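Local coordinates for putative oxidoreductase (Salmonella enterica subsp. enterica serovar Typhimurium, PDB 3NX4), which probably reduces acryloyl-CoA at the expense of NADPH, as a two-domain member of the medium-chain dehydrogenase/reductase family crystallised with bound NADP, at residues Ile63-Thr68 against Glu100-Lys105; Lys226-Met231 against Phe246-Thr251; Gly148-Thr153 against Ala165-Leu170. All coordinates share one frame; numbering follows the deposited sequence.

Contact 1 (Ile63-Thr68 against Glu100-Lys105)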
loop_
_atom_site.group_PDB
_atom_site.type_symbol
_atom_site.label_atom_id
_atom_site.label_comp_id
_atom_site.label_asym_id
_atom_site.label_seq_id
_atom_site.Cartn_x
_atom_site.Cartn_y
_atom_site.Cartn_z
ATOM N N ILE A 63 -19.690 -17.707 7.469
ATOM C CA ILE A 63 -19.502 -16.887 6.283
ATOM C C ILE A 63 -19.238 -17.741 5.045
ATOM O O ILE A 63 -19.168 -17.224 3.932
ATOM C CB ILE A 63 -18.360 -15.853 6.481
ATOM C CG1 ILE A 63 -17.011 -16.555 6.668
ATOM C CG2 ILE A 63 -18.658 -14.953 7.679
ATOM C CD1 ILE A 63 -15.859 -15.591 6.989
ATOM N N ASP A 64 -19.091 -19.048 5.244
ATOM C CA ASP A 64 -18.838 -19.967 4.138
ATOM C C ASP A 64 -19.859 -21.099 4.131
ATOM O O ASP A 64 -20.389 -21.472 5.174
ATOM C CB ASP A 64 -17.459 -20.635 4.283
ATOM C CG ASP A 64 -16.325 -19.650 4.444
ATOM O OD1 ASP A 64 -16.443 -18.499 3.975
ATOM O OD2 ASP A 64 -15.288 -20.057 5.020
ATOM N N PHE A 65 -20.105 -21.665 2.955
ATOM C CA PHE A 65 -20.761 -22.967 2.872
ATOM C C PHE A 65 -20.552 -23.585 1.496
ATOM O O PHE A 65 -20.216 -22.892 0.535
ATOM C CB PHE A 65 -22.253 -22.907 3.257
ATOM C CG PHE A 65 -23.129 -22.154 2.264
ATOM C CD1 PHE A 65 -23.390 -22.676 1.009
ATOM C CD2 PHE A 65 -23.697 -20.933 2.606
ATOM C CE1 PHE A 65 -24.211 -21.985 0.099
ATOM C CE2 PHE A 65 -24.513 -20.246 1.713
ATOM C CZ PHE A 65 -24.765 -20.771 0.455
ATOM N N ALA A 66 -20.720 -24.898 1.418
ATOM C CA ALA A 66 -20.754 -25.590 0.141
ATOM C C ALA A 66 -21.876 -26.621 0.190
ATOM O O ALA A 66 -22.050 -27.309 1.196
ATOM C CB ALA A 66 -19.432 -26.260 -0.137
ATOM N N GLY A 67 -22.634 -26.735 -0.890
ATOM C CA GLY A 67 -23.722 -27.691 -0.914
ATOM C C GLY A 67 -24.338 -27.811 -2.282
ATOM O O GLY A 67 -23.747 -27.397 -3.283
ATOM N N THR A 68 -25.541 -28.374 -2.315
ATOM C CA THR A 68 -26.243 -28.639 -3.556
ATOM C C THR A 68 -27.517 -27.813 -3.608
ATOM O O THR A 68 -28.268 -27.752 -2.634
ATOM C CB THR A 68 -26.630 -30.138 -3.644
ATOM O OG1 THR A 68 -25.457 -30.939 -3.465
ATOM C CG2 THR A 68 -27.251 -30.461 -4.988
ATOM N N GLU A 100 -28.176 -26.567 8.099
ATOM C CA GLU A 100 -28.437 -27.602 7.110
ATOM C C GLU A 100 -28.913 -27.039 5.781
ATOM O O GLU A 100 -28.749 -27.678 4.745
ATOM C CB GLU A 100 -29.420 -28.640 7.658
ATOM C CG GLU A 100 -28.813 -29.466 8.786
ATOM C CD GLU A 100 -29.726 -30.586 9.247
ATOM O OE1 GLU A 100 -30.953 -30.462 9.057
ATOM O OE2 GLU A 100 -29.213 -31.588 9.790
ATOM N N ARG A 101 -29.481 -25.839 5.815
ATOM C CA ARG A 101 -29.949 -25.168 4.600
ATOM C C ARG A 101 -29.624 -23.687 4.647
ATOM O O ARG A 101 -29.561 -23.091 5.721
ATOM C CB ARG A 101 -31.468 -25.319 4.437
ATOM C CG ARG A 101 -32.019 -26.661 4.861
ATOM C CD ARG A 101 -32.361 -27.520 3.668
ATOM N NE ARG A 101 -33.136 -28.695 4.057
ATOM C CZ ARG A 101 -32.624 -29.909 4.238
ATOM N NH1 ARG A 101 -31.324 -30.120 4.065
ATOM N NH2 ARG A 101 -33.417 -30.915 4.589
ATOM N N ALA A 102 -29.448 -23.089 3.472
ATOM C CA ALA A 102 -29.230 -21.653 3.362
ATOM C C ALA A 102 -30.032 -21.145 2.181
ATOM O O ALA A 102 -30.293 -21.893 1.235
ATOM C CB ALA A 102 -27.738 -21.328 3.181
ATOM N N ARG A 103 -30.446 -19.886 2.249
ATOM C CA ARG A 103 -31.150 -19.255 1.138
ATOM C C ARG A 103 -30.506 -17.910 0.855
ATOM O O ARG A 103 -30.405 -17.068 1.748
ATOM C CB ARG A 103 -32.638 -19.086 1.454
ATOM C CG ARG A 103 -33.463 -18.692 0.233
ATOM C CD ARG A 103 -34.958 -18.511 0.578
ATOM N NE ARG A 103 -35.474 -19.657 1.305
ATOM C CZ ARG A 103 -36.605 -19.653 2.003
ATOM N NH1 ARG A 103 -37.339 -18.550 2.068
ATOM N NH2 ARG A 103 -36.996 -20.747 2.641
ATOM N N VAL A 104 -30.066 -17.715 -0.386
ATOM C CA VAL A 104 -29.218 -16.582 -0.731
ATOM C C VAL A 104 -29.479 -16.077 -2.138
ATOM O O VAL A 104 -30.202 -16.699 -2.916
ATOM C CB VAL A 104 -27.715 -16.956 -0.657
ATOM C CG1 VAL A 104 -27.326 -17.355 0.759
ATOM C CG2 VAL A 104 -27.393 -18.076 -1.646
ATOM N N LYS A 105 -28.871 -14.941 -2.462
ATOM C CA LYS A 105 -28.972 -14.379 -3.798
ATOM C C LYS A 105 -28.034 -15.133 -4.715
ATOM O O LYS A 105 -26.919 -15.459 -4.327
ATOM C CB LYS A 105 -28.543 -12.920 -3.786
ATOM C CG LYS A 105 -29.361 -12.010 -2.900
ATOM C CD LYS A 105 -28.906 -10.570 -3.105
ATOM C CE LYS A 105 -29.602 -9.611 -2.153
ATOM N NZ LYS A 105 -29.060 -8.224 -2.281
#
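Phe-65 reaches across to Ala-102 and Val-104 and is the single side chain by which Ile63-Thr68 touches Glu100-Lys105, a clear example of one aromatic ring bridging two strands that are not neighbours in a sheet. The path begins at CB, which leaves the backbone toward the other strand but is still too far from it to touch. CG lies between the backbone N and the carbonyl carbon (chi1 69°), and the contacts begin only with the ring carbons beyond it. Phe-65 CE2 comes closest, 3.7 Å from Ala-102 CB, with CD2 and CZ on either side of it a little farther from the same methyl. Phe-65 CE2 also lies 4.1 Å from Val-104 CG1. This valine methyl meets the ring at its edge, near the ring plane, and the two side chains come from opposite directions.

The CA atoms of Phe-65 and Ala-102 are 8.6 Å apart, a spacing bridged by side chains; both strands pair with strand 30-39 in the sheet of the GroES-like domain, and strand 64-72 pairs also with 82-86. Val-32 and Val-34 of strand 30-39, Leu-85 and Leu-109 add further apolar surface around the ring. Asp-64, just before it in the strand, has a polar setting instead, with its carboxylate bonded to Asn-40, Ser-38 and Thr-126. Between the two segments the chemistry is wholly apolar: shape and exclusion of water, not directional bonds, hold the phenyl group among these apolar neighbours.

Contact 2 (Lys226-Met231 against Phe246-Thr251)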
loop_
_atom_site.group_PDB
_atom_site.type_symbol
_atom_site.label_atom_id
_atom_site.label_comp_id
_atom_site.label_asym_id
_atom_site.label_seq_id
_atom_site.Cartn_x
_atom_site.Cartn_y
_atom_site.Cartn_z
ATOM N N LYS A 226 6.531 -3.832 12.054
ATOM C CA LYS A 226 7.932 -4.226 11.926
ATOM C C LYS A 226 8.219 -4.878 10.577
ATOM O O LYS A 226 9.267 -4.646 9.977
ATOM C CB LYS A 226 8.370 -5.152 13.060
ATOM C CG LYS A 226 9.873 -5.414 13.017
ATOM C CD LYS A 226 10.457 -5.654 14.394
ATOM C CE LYS A 226 11.940 -5.949 14.295
ATOM N NZ LYS A 226 12.459 -6.505 15.559
ATOM N N VAL A 227 7.293 -5.707 10.112
ATOM C CA VAL A 227 7.390 -6.249 8.754
ATOM C C VAL A 227 7.535 -5.123 7.729
ATOM O O VAL A 227 8.385 -5.196 6.843
ATOM C CB VAL A 227 6.209 -7.180 8.425
ATOM C CG1 VAL A 227 6.168 -7.508 6.931
ATOM C CG2 VAL A 227 6.328 -8.483 9.262
ATOM N N LEU A 228 6.725 -4.077 7.852
ATOM C CA LEU A 228 6.886 -2.922 6.961
ATOM C C LEU A 228 8.289 -2.325 7.031
ATOM O O LEU A 228 8.846 -1.956 6.001
ATOM C CB LEU A 228 5.850 -1.834 7.244
ATOM C CG LEU A 228 4.418 -2.154 6.821
ATOM C CD1 LEU A 228 3.461 -1.199 7.514
ATOM C CD2 LEU A 228 4.281 -2.077 5.308
ATOM N N ALA A 229 8.854 -2.234 8.235
ATOM C CA ALA A 229 10.195 -1.663 8.426
ATOM C C ALA A 229 11.315 -2.540 7.849
ATOM O O ALA A 229 12.447 -2.072 7.648
ATOM C CB ALA A 229 10.454 -1.370 9.928
ATOM N N GLN A 230 10.982 -3.801 7.577
ATOM C CA GLN A 230 11.926 -4.802 7.083
ATOM C C GLN A 230 11.792 -5.113 5.588
ATOM O O GLN A 230 12.447 -6.032 5.083
ATOM C CB GLN A 230 11.709 -6.123 7.841
ATOM C CG GLN A 230 12.136 -6.086 9.318
ATOM C CD GLN A 230 11.752 -7.355 10.072
ATOM O OE1 GLN A 230 10.839 -8.074 9.676
ATOM N NE2 GLN A 230 12.453 -7.625 11.175
HETATM N N MSE A 231 10.916 -4.402 4.888
HETATM C CA MSE A 231 10.696 -4.690 3.464
HETATM C C MSE A 231 11.869 -4.245 2.588
HETATM O O MSE A 231 12.444 -3.161 2.790
HETATM C CB MSE A 231 9.407 -4.025 2.955
HETATM C CG MSE A 231 8.146 -4.462 3.691
HETATM SE SE MSE A 231 7.877 -6.413 3.708
HETATM C CE MSE A 231 7.936 -6.781 1.795
ATOM N N PHE A 246 -5.983 -4.223 15.617
ATOM C CA PHE A 246 -6.364 -3.494 14.398
ATOM C C PHE A 246 -5.543 -2.221 14.182
ATOM O O PHE A 246 -5.542 -1.661 13.089
ATOM C CB PHE A 246 -7.853 -3.137 14.422
ATOM C CG PHE A 246 -8.194 -2.063 15.408
ATOM C CD1 PHE A 246 -8.217 -0.734 15.024
ATOM C CD2 PHE A 246 -8.470 -2.379 16.729
ATOM C CE1 PHE A 246 -8.519 0.262 15.939
ATOM C CE2 PHE A 246 -8.773 -1.388 17.649
ATOM C CZ PHE A 246 -8.799 -0.067 17.251
ATOM N N ALA A 247 -4.856 -1.750 15.218
ATOM C CA ALA A 247 -4.050 -0.541 15.068
ATOM C C ALA A 247 -2.884 -0.804 14.120
ATOM O O ALA A 247 -2.452 -1.948 13.957
ATOM C CB ALA A 247 -3.545 -0.052 16.424
ATOM N N LEU A 248 -2.375 0.259 13.512
ATOM C CA LEU A 248 -1.211 0.177 12.639
ATOM C C LEU A 248 -0.239 1.292 13.008
ATOM O O LEU A 248 -0.237 2.341 12.383
ATOM C CB LEU A 248 -1.603 0.246 11.167
ATOM C CG LEU A 248 -0.429 0.067 10.206
ATOM C CD1 LEU A 248 0.547 -0.967 10.720
ATOM C CD2 LEU A 248 -0.917 -0.283 8.819
ATOM N N PRO A 249 0.567 1.064 14.039
ATOM C CA PRO A 249 1.514 2.075 14.517
ATOM C C PRO A 249 2.797 2.051 13.711
ATOM O O PRO A 249 3.797 1.485 14.134
ATOM C CB PRO A 249 1.803 1.615 15.941
ATOM C CG PRO A 249 1.658 0.148 15.882
ATOM C CD PRO A 249 0.565 -0.133 14.895
ATOM N N THR A 250 2.751 2.684 12.548
ATOM C CA THR A 250 3.876 2.712 11.629
ATOM C C THR A 250 4.291 4.135 11.272
ATOM O O THR A 250 3.805 5.100 11.848
ATOM C CB THR A 250 3.565 1.904 10.345
ATOM O OG1 THR A 250 4.720 1.864 9.506
ATOM C CG2 THR A 250 2.411 2.522 9.588
ATOM N N THR A 251 5.229 4.244 10.343
ATOM C CA THR A 251 5.711 5.526 9.867
ATOM C C THR A 251 5.676 5.514 8.349
ATOM O O THR A 251 5.553 4.464 7.728
ATOM C CB THR A 251 7.139 5.830 10.328
ATOM O OG1 THR A 251 8.068 5.072 9.549
ATOM C CG2 THR A 251 7.313 5.502 11.801
#
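Leu-228 meets Leu-248 and Thr-250 through one methyl group, CD1, and so illustrates how a helix can rest on a strand by a single branch. In the first shell, Leu-228 CD1 lies 3.9 Å from Thr-250 OG1 and 4.3 Å from Leu-248 CD1. The first of these is van der Waals packing against a hydroxyl oxygen, the second apolar contact between methyls. Leu-228 and Thr-250 cross at about a right angle, and their CA atoms are the nearest pair of the two backbones, 7.9 Å apart. Thr-250 OG1 is turned away from the backbone N (chi1 -176°), beside the carbonyl carbon, which places this branch against the leucine. Leu-248 takes part with its end alone.

The next shell packs around these groups. Val-237 of strand 235-239 lies on Leu-228, and Leu-224, one turn earlier in helix 221-229, on Leu-248. Pro-249 forms the centre of an inverse gamma turn, marked by a weak 3.0 Å bond from Thr-250 N to Leu-248 O. Beyond it, Thr-251 OG1 is bonded to Met-253 N at the turn that leads into the next helix. Nearby, Gln-230 N bonds to Val-227 O at 3.0 Å, while Gln-230 OE1 accepts a bond from Trp-212 NE1.

Outermost is the second subunit. Strand 247-251 pairs with a strand of that chain in an antiparallel ladder, where Leu-248 packs on Thr-250 of the neighbouring subunit and Thr-250 on its Leu-248. Helix 221-229 thus backs the dimer strand of the coenzyme domain, an interface in which a beta sheet continues from one subunit into the other.

Contact 3 (Gly148-Thr153 against Ala165-Leu170)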
loop_
_atom_site.group_PDB
_atom_site.type_symbol
_atom_site.label_atom_id
_atom_site.label_comp_id
_atom_site.label_asym_id
_atom_site.label_seq_id
_atom_site.Cartn_x
_atom_site.Cartn_y
_atom_site.Cartn_z
ATOM N N GLY A 148 13.235 -12.694 -4.006
ATOM C CA GLY A 148 13.637 -12.770 -2.612
ATOM C C GLY A 148 12.612 -13.473 -1.749
ATOM O O GLY A 148 11.627 -14.006 -2.241
ATOM N N GLU A 149 12.835 -13.435 -0.441
ATOM C CA GLU A 149 12.062 -14.231 0.504
ATOM C C GLU A 149 10.711 -13.582 0.803
ATOM O O GLU A 149 10.605 -12.367 0.857
ATOM C CB GLU A 149 12.894 -14.396 1.795
ATOM C CG GLU A 149 12.358 -15.390 2.784
ATOM C CD GLU A 149 13.388 -15.698 3.891
ATOM O OE1 GLU A 149 14.535 -15.191 3.815
ATOM O OE2 GLU A 149 13.045 -16.442 4.827
ATOM N N VAL A 150 9.679 -14.396 0.993
ATOM C CA VAL A 150 8.362 -13.886 1.375
ATOM C C VAL A 150 7.992 -14.318 2.800
ATOM O O VAL A 150 8.051 -15.513 3.131
ATOM C CB VAL A 150 7.301 -14.360 0.389
ATOM C CG1 VAL A 150 5.893 -13.943 0.842
ATOM C CG2 VAL A 150 7.604 -13.793 -1.010
ATOM N N VAL A 151 7.645 -13.357 3.657
ATOM C CA VAL A 151 7.285 -13.690 5.041
ATOM C C VAL A 151 5.761 -13.779 5.220
ATOM O O VAL A 151 5.013 -12.967 4.666
ATOM C CB VAL A 151 7.918 -12.700 6.057
ATOM C CG1 VAL A 151 7.429 -11.301 5.817
ATOM C CG2 VAL A 151 7.633 -13.140 7.502
ATOM N N VAL A 152 5.312 -14.779 5.980
ATOM C CA VAL A 152 3.889 -14.962 6.291
ATOM C C VAL A 152 3.760 -14.892 7.804
ATOM O O VAL A 152 4.416 -15.648 8.504
ATOM C CB VAL A 152 3.368 -16.361 5.825
ATOM C CG1 VAL A 152 1.878 -16.558 6.197
ATOM C CG2 VAL A 152 3.577 -16.545 4.329
ATOM N N THR A 153 2.932 -13.981 8.305
ATOM C CA THR A 153 2.735 -13.828 9.743
ATOM C C THR A 153 1.453 -14.573 10.144
ATOM O O THR A 153 0.687 -14.997 9.279
ATOM C CB THR A 153 2.666 -12.341 10.150
ATOM O OG1 THR A 153 1.518 -11.729 9.555
ATOM C CG2 THR A 153 3.927 -11.589 9.675
ATOM N N ALA A 165 1.544 -22.816 1.950
ATOM C CA ALA A 165 1.411 -23.919 0.997
ATOM C C ALA A 165 1.405 -23.430 -0.449
ATOM O O ALA A 165 2.035 -24.034 -1.315
ATOM C CB ALA A 165 0.143 -24.726 1.282
ATOM N N LEU A 166 0.689 -22.341 -0.703
ATOM C CA LEU A 166 0.648 -21.734 -2.041
ATOM C C LEU A 166 2.019 -21.201 -2.468
ATOM O O LEU A 166 2.513 -21.534 -3.541
ATOM C CB LEU A 166 -0.372 -20.593 -2.089
ATOM C CG LEU A 166 -1.834 -21.023 -1.994
ATOM C CD1 LEU A 166 -2.705 -19.795 -1.803
ATOM C CD2 LEU A 166 -2.234 -21.798 -3.249
ATOM N N LEU A 167 2.620 -20.365 -1.627
ATOM C CA LEU A 167 3.928 -19.790 -1.939
ATOM C C LEU A 167 4.949 -20.894 -2.157
ATOM O O LEU A 167 5.782 -20.807 -3.048
ATOM C CB LEU A 167 4.413 -18.859 -0.817
ATOM C CG LEU A 167 3.581 -17.576 -0.642
ATOM C CD1 LEU A 167 3.914 -16.902 0.693
ATOM C CD2 LEU A 167 3.762 -16.610 -1.826
ATOM N N HIS A 168 4.891 -21.933 -1.327
ATOM C CA HIS A 168 5.808 -23.049 -1.491
ATOM C C HIS A 168 5.631 -23.712 -2.862
ATOM O O HIS A 168 6.600 -23.979 -3.569
ATOM C CB HIS A 168 5.595 -24.084 -0.393
ATOM C CG HIS A 168 6.475 -25.282 -0.534
ATOM N ND1 HIS A 168 7.848 -25.211 -0.426
ATOM C CD2 HIS A 168 6.183 -26.580 -0.790
ATOM C CE1 HIS A 168 8.363 -26.415 -0.603
ATOM N NE2 HIS A 168 7.374 -27.262 -0.827
ATOM N N LYS A 169 4.387 -23.983 -3.232
ATOM C CA LYS A 169 4.099 -24.617 -4.523
ATOM C C LYS A 169 4.582 -23.747 -5.672
ATOM O O LYS A 169 5.103 -24.254 -6.666
ATOM C CB LYS A 169 2.594 -24.869 -4.683
ATOM C CG LYS A 169 2.241 -25.697 -5.911
ATOM C CD LYS A 169 2.005 -24.788 -7.128
ATOM C CE LYS A 169 1.449 -25.581 -8.327
ATOM N NZ LYS A 169 1.207 -24.685 -9.498
ATOM N N LEU A 170 4.396 -22.435 -5.530
ATOM C CA LEU A 170 4.736 -21.492 -6.581
ATOM C C LEU A 170 6.236 -21.234 -6.687
ATOM O O LEU A 170 6.674 -20.498 -7.562
ATOM C CB LEU A 170 3.980 -20.170 -6.396
ATOM C CG LEU A 170 2.483 -20.383 -6.648
ATOM C CD1 LEU A 170 1.640 -19.261 -6.055
ATOM C CD2 LEU A 170 2.171 -20.601 -8.162
#
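The bond from Leu-170 N to Leu-166 O, 2.9 Å long, spans a helical turn that contains Leu-167, the residue that reaches across to Val-150 and Val-152. A companion bond of 3.0 Å joins Lys-169 N to Ala-165 O. From this turn Leu-167 extends toward the strand, and one methyl, CD1, does all the touching. Leu-167 CD1 lies 3.6 Å from Val-150 CG1 and 3.7 Å from Val-152 CG2, a methyl set against two valines two residues apart, both on the strand face turned to the helix. Different branches are used: Val-150 offers the methyl anti to its backbone N (chi1 175°), whereas Val-152 offers the one anti to its carbonyl carbon. Leu-167 crosses Val-150 at about a right angle and Val-152 obliquely.

This is the first beta-alpha-beta unit of the Rossmann-type coenzyme domain, in which helix 158-169 links the parallel strands 150-152 and 174-178. Ser-156 in the connection and Gly-158 and Val-159 at the start of the helix bind NADP. The side chain of Val-152 is about 9 Å from the bound NADP. Around Leu-167, Ile-216 and Val-174 from the flanking strands and Tyr-172 from the following loop add to the apolar packing. Val-151 points away from the helix, toward Trp-212 and Ala-215, while Leu-138 of helix 118-140 packs beside Val-150.

How the contacts relate
All three contacts are buried and made by side chains, yet they join different parts of the fold. Contact 1 belongs to the GroES-like domain and joins strand to strand, with an aromatic ring at its centre; its centre is about 38 Å from that of contact 2 and about 32 Å from that of contact 3. The latter two share the coenzyme domain, and each sets a helical leucine against a strand. Contact 3 is purely aliphatic and lies within one subunit, whereas contact 2 includes a hydroxyl and backs onto the second subunit. These two adjoin directly, Val-227 CG2 lying 3.9 Å from Thr-153 CG2, so helix 221-229 touches strand 150-152 and the residue just after it.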